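Local atomic coordinates of PrgA (Enterococcus faecalis, PDB entry 6Z9K), a protein that provides surface exclusion in enterococci, protecting the cell against unwanted conjugation; this piece is its CAP domain, which carries a magnesium ion. Residues 49-63 against 156-168. Residues are numbered along the deposited sequence; the frame is centred on the assembly and turned at random.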
# COMPACT_ATOMS: atom_id res chain seq x y z
N PHE A 49 3.67 -2.51 15.88
CA PHE A 49 2.80 -3.37 15.04
C PHE A 49 1.82 -4.12 15.93
O PHE A 49 2.23 -4.99 16.73
CB PHE A 49 3.63 -4.33 14.22
CG PHE A 49 2.82 -5.10 13.22
CD1 PHE A 49 2.09 -4.45 12.24
CD2 PHE A 49 2.83 -6.48 13.22
CE1 PHE A 49 1.35 -5.16 11.31
CE2 PHE A 49 2.10 -7.19 12.28
CZ PHE A 49 1.35 -6.52 11.34
N PRO A 50 0.51 -3.85 15.81
CA PRO A 50 -0.49 -4.50 16.66
C PRO A 50 -0.55 -5.99 16.32
O PRO A 50 -0.71 -6.32 15.16
CB PRO A 50 -1.78 -3.78 16.32
CG PRO A 50 -1.33 -2.51 15.72
CD PRO A 50 -0.11 -2.87 14.92
N THR A 51 -0.43 -6.84 17.33
CA THR A 51 -0.27 -8.31 17.17
C THR A 51 -1.35 -9.07 17.97
O THR A 51 -1.58 -8.73 19.15
CB THR A 51 1.16 -8.71 17.54
OG1 THR A 51 1.40 -8.32 18.90
CG2 THR A 51 2.20 -8.07 16.63
N SER A 52 -2.02 -10.03 17.34
CA SER A 52 -2.95 -10.99 18.00
C SER A 52 -2.29 -12.36 18.02
O SER A 52 -1.16 -12.47 17.50
CB SER A 52 -4.27 -11.02 17.28
OG SER A 52 -4.14 -11.69 16.03
N LYS A 53 -2.92 -13.40 18.60
CA LYS A 53 -2.28 -14.74 18.61
C LYS A 53 -2.29 -15.28 17.17
O LYS A 53 -1.31 -15.93 16.79
CB LYS A 53 -2.89 -15.67 19.67
CG LYS A 53 -2.07 -15.72 20.96
CD LYS A 53 -2.76 -16.33 22.18
CE LYS A 53 -3.04 -17.81 22.04
NZ LYS A 53 -3.96 -18.29 23.10
N GLU A 54 -3.29 -14.91 16.37
CA GLU A 54 -3.29 -15.24 14.91
C GLU A 54 -1.99 -14.71 14.27
O GLU A 54 -1.40 -15.43 13.45
CB GLU A 54 -4.57 -14.69 14.27
CG GLU A 54 -4.59 -14.72 12.74
CD GLU A 54 -4.48 -16.08 12.06
OE1 GLU A 54 -4.31 -17.11 12.77
OE2 GLU A 54 -4.55 -16.11 10.80
N ASP A 55 -1.53 -13.52 14.63
CA ASP A 55 -0.30 -12.93 14.05
C ASP A 55 0.94 -13.73 14.45
O ASP A 55 1.84 -13.88 13.62
CB ASP A 55 -0.12 -11.47 14.44
CG ASP A 55 -1.15 -10.55 13.82
OD1 ASP A 55 -1.28 -10.53 12.56
OD2 ASP A 55 -1.78 -9.83 14.60
N GLU A 56 1.00 -14.25 15.67
CA GLU A 56 2.16 -15.06 16.12
C GLU A 56 2.28 -16.29 15.21
O GLU A 56 3.42 -16.60 14.81
CB GLU A 56 2.03 -15.39 17.61
CG GLU A 56 2.05 -14.14 18.48
CD GLU A 56 3.40 -13.43 18.58
OE1 GLU A 56 4.38 -13.94 17.99
OE2 GLU A 56 3.47 -12.38 19.29
N LYS A 57 1.16 -16.92 14.84
CA LYS A 57 1.11 -18.09 13.91
C LYS A 57 1.53 -17.68 12.50
O LYS A 57 2.11 -18.49 11.80
CB LYS A 57 -0.29 -18.70 13.86
CG LYS A 57 -0.82 -19.13 15.23
CD LYS A 57 -2.13 -19.88 15.22
CE LYS A 57 -2.44 -20.46 16.59
NZ LYS A 57 -3.80 -21.05 16.66
N ASN A 58 1.22 -16.45 12.09
CA ASN A 58 1.60 -15.95 10.75
C ASN A 58 3.13 -15.88 10.66
O ASN A 58 3.64 -15.72 9.55
CB ASN A 58 0.92 -14.61 10.47
CG ASN A 58 -0.53 -14.77 10.08
OD1 ASN A 58 -0.98 -15.87 9.79
ND2 ASN A 58 -1.27 -13.68 10.04
N LYS A 59 3.85 -15.95 11.77
CA LYS A 59 5.33 -15.84 11.77
C LYS A 59 5.93 -17.12 11.19
O LYS A 59 7.10 -17.07 10.84
CB LYS A 59 5.89 -15.57 13.16
CG LYS A 59 5.75 -14.15 13.64
CD LYS A 59 6.41 -13.89 14.98
CE LYS A 59 6.18 -12.50 15.51
NZ LYS A 59 6.51 -12.39 16.95
N ASP A 60 5.15 -18.21 11.12
CA ASP A 60 5.57 -19.53 10.57
C ASP A 60 4.81 -19.82 9.28
O ASP A 60 4.94 -20.95 8.74
CB ASP A 60 5.39 -20.62 11.63
CG ASP A 60 6.33 -20.45 12.82
OD1 ASP A 60 7.47 -19.99 12.59
OD2 ASP A 60 5.91 -20.75 13.97
N VAL A 61 4.06 -18.85 8.76
CA VAL A 61 3.49 -18.98 7.38
C VAL A 61 4.47 -18.33 6.40
O VAL A 61 4.58 -17.08 6.38
CB VAL A 61 2.07 -18.40 7.27
CG1 VAL A 61 1.52 -18.60 5.87
CG2 VAL A 61 1.13 -19.01 8.29
N MET A 62 5.19 -19.12 5.60
CA MET A 62 6.24 -18.60 4.71
C MET A 62 5.65 -18.46 3.31
O MET A 62 5.06 -19.42 2.78
CB MET A 62 7.48 -19.48 4.72
CG MET A 62 8.05 -19.71 6.10
SD MET A 62 8.40 -18.15 6.99
CE MET A 62 9.72 -17.50 5.97
N TRP A 63 5.82 -17.28 2.71
CA TRP A 63 5.37 -16.95 1.34
C TRP A 63 6.58 -16.82 0.42
O TRP A 63 7.54 -16.14 0.77
CB TRP A 63 4.58 -15.63 1.39
CG TRP A 63 3.21 -15.77 1.95
CD1 TRP A 63 2.70 -16.77 2.73
CD2 TRP A 63 2.15 -14.84 1.76
NE1 TRP A 63 1.37 -16.54 2.97
CE2 TRP A 63 1.02 -15.35 2.41
CE3 TRP A 63 2.06 -13.65 1.02
CZ2 TRP A 63 -0.19 -14.67 2.41
CZ3 TRP A 63 0.87 -12.96 1.05
CH2 TRP A 63 -0.24 -13.48 1.71
N GLY A 156 13.98 -16.57 -1.56
CA GLY A 156 12.76 -15.93 -2.07
C GLY A 156 11.60 -15.95 -1.09
O GLY A 156 10.50 -15.54 -1.52
N LYS A 157 11.77 -16.41 0.16
CA LYS A 157 10.65 -16.59 1.11
C LYS A 157 10.71 -15.57 2.26
O LYS A 157 11.80 -15.07 2.57
CB LYS A 157 10.60 -18.01 1.65
CG LYS A 157 10.32 -19.08 0.60
CD LYS A 157 10.49 -20.45 1.17
CE LYS A 157 10.09 -21.54 0.21
NZ LYS A 157 9.32 -22.59 0.92
N VAL A 158 9.55 -15.24 2.82
CA VAL A 158 9.35 -14.22 3.89
C VAL A 158 8.03 -14.55 4.57
O VAL A 158 7.12 -15.00 3.87
CB VAL A 158 9.40 -12.75 3.37
CG1 VAL A 158 8.43 -12.47 2.26
CG2 VAL A 158 9.15 -11.76 4.47
N SER A 159 7.91 -14.36 5.88
CA SER A 159 6.68 -14.78 6.58
C SER A 159 5.58 -13.79 6.25
O SER A 159 5.89 -12.61 5.97
CB SER A 159 6.84 -14.92 8.06
OG SER A 159 6.81 -13.68 8.71
N LYS A 160 4.36 -14.28 6.29
CA LYS A 160 3.14 -13.47 6.13
C LYS A 160 3.13 -12.37 7.20
O LYS A 160 2.83 -11.21 6.89
CB LYS A 160 1.94 -14.41 6.29
CG LYS A 160 0.59 -13.74 6.34
CD LYS A 160 -0.51 -14.72 6.29
CE LYS A 160 -1.82 -14.05 5.98
NZ LYS A 160 -2.85 -15.07 5.73
N TYR A 161 3.55 -12.70 8.41
CA TYR A 161 3.66 -11.70 9.51
C TYR A 161 4.55 -10.55 9.04
O TYR A 161 4.19 -9.38 9.15
CB TYR A 161 4.22 -12.35 10.78
CG TYR A 161 4.53 -11.35 11.85
CD1 TYR A 161 5.76 -10.70 11.89
CD2 TYR A 161 3.58 -10.98 12.78
CE1 TYR A 161 6.04 -9.72 12.83
CE2 TYR A 161 3.84 -10.01 13.74
CZ TYR A 161 5.09 -9.39 13.78
OH TYR A 161 5.35 -8.42 14.72
N THR A 162 5.74 -10.88 8.56
CA THR A 162 6.75 -9.89 8.14
C THR A 162 6.20 -9.02 7.01
O THR A 162 6.40 -7.82 7.10
CB THR A 162 8.05 -10.55 7.70
OG1 THR A 162 8.51 -11.14 8.91
CG2 THR A 162 9.05 -9.57 7.14
N LEU A 163 5.57 -9.60 6.00
CA LEU A 163 4.98 -8.77 4.92
C LEU A 163 3.92 -7.83 5.50
O LEU A 163 3.89 -6.66 5.10
CB LEU A 163 4.36 -9.64 3.85
CG LEU A 163 5.34 -10.49 3.04
CD1 LEU A 163 4.58 -11.50 2.18
CD2 LEU A 163 6.25 -9.58 2.22
N GLN A 164 3.05 -8.28 6.42
CA GLN A 164 1.96 -7.39 6.93
C GLN A 164 2.60 -6.29 7.78
O GLN A 164 2.14 -5.14 7.73
CB GLN A 164 0.92 -8.17 7.73
CG GLN A 164 0.08 -9.08 6.85
CD GLN A 164 -1.09 -9.75 7.53
OE1 GLN A 164 -1.27 -9.66 8.74
NE2 GLN A 164 -2.00 -10.24 6.70
N GLU A 165 3.63 -6.64 8.52
CA GLU A 165 4.35 -5.66 9.38
C GLU A 165 4.99 -4.62 8.47
O GLU A 165 4.88 -3.41 8.78
CB GLU A 165 5.37 -6.40 10.26
CG GLU A 165 6.17 -5.53 11.24
CD GLU A 165 7.14 -6.41 12.02
OE1 GLU A 165 7.85 -7.24 11.35
OE2 GLU A 165 7.18 -6.33 13.29
N SER A 166 5.67 -5.04 7.42
CA SER A 166 6.39 -4.13 6.50
C SER A 166 5.40 -3.20 5.80
O SER A 166 5.69 -2.02 5.60
CB SER A 166 7.14 -4.98 5.50
OG SER A 166 8.18 -5.73 6.15
N ILE A 167 4.29 -3.75 5.34
CA ILE A 167 3.28 -2.95 4.62
C ILE A 167 2.73 -1.88 5.55
O ILE A 167 2.61 -0.70 5.11
CB ILE A 167 2.20 -3.84 3.98
CG1 ILE A 167 2.79 -4.62 2.81
CG2 ILE A 167 1.00 -2.99 3.62
CD1 ILE A 167 1.92 -5.73 2.34
N ARG A 168 2.40 -2.23 6.79
CA ARG A 168 1.83 -1.17 7.65
C ARG A 168 2.91 -0.11 7.90
O ARG A 168 2.57 1.06 7.93
CB ARG A 168 1.32 -1.77 8.95
CG ARG A 168 0.57 -0.73 9.78
CD ARG A 168 0.21 -1.32 11.14
NE ARG A 168 -0.61 -0.42 11.94
CZ ARG A 168 -0.17 0.51 12.78
NH1 ARG A 168 1.10 0.70 12.99
NH2 ARG A 168 -1.03 1.25 13.46
O HOH W 1 0.19 -11.14 10.60
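Asp55, Asn58 and Gln164 meet round one water. It donates to Asp55 OD1 and Gln164 OE1 and accepts from Asn58 ND2. Asp55 OD2 accepts from Ser52 N and forms a salt bridge with Lys14.

Val61 O takes a hydrogen bond from Lys160 N at 2.8 Å, nearly along the C=O axis. Three residues earlier, Asn58 O accepts from Tyr161 N, with the donor above the carbonyl plane. Two backbone N-H groups at the start of helix 160-176 are thus bonded to carbonyls of residues 58-61. Ser159, at the N-cap position, accepts from Thr162 N through OG.

Lys59 runs extended beside Tyr161 and lays CE over the ring centre, 3.7 Å from the centroid. Its NZ makes a cation-pi contact with the same face and a salt bridge with Glu56 OE1. Phe49 turns an edge to the face of Tyr161, with the planes at 84°. Thr51 CG2 lies at the Tyr161 ring edge. Glu165 CA sits over one face of the Phe49 ring. Pro50 CD lies over one face of the Arg168 guanidinium, whose NE bonds to Lys14 O.

Trp63 and Val158 form an antiparallel hydrogen-bonded pair, with Trp63 N 2.9 Å from Val158 O. Lys160 CB lies over the indole five-membered ring. With CG anti to the backbone N (chi1 172°) and the chain extended, Lys160 CD reaches Trp63 CZ2 at 3.9 Å. Leu163 CD1 meets Trp63 CE3 at 3.5 Å. Lys160 NZ ends in a salt bridge with Glu75.

The contact lies away from the magnesium site. It joins helix 53-57 and strand 62-64 to strand 157-159 and helix 160-176, and helix 70-90 packs against Phe49, Trp63 and Ile167.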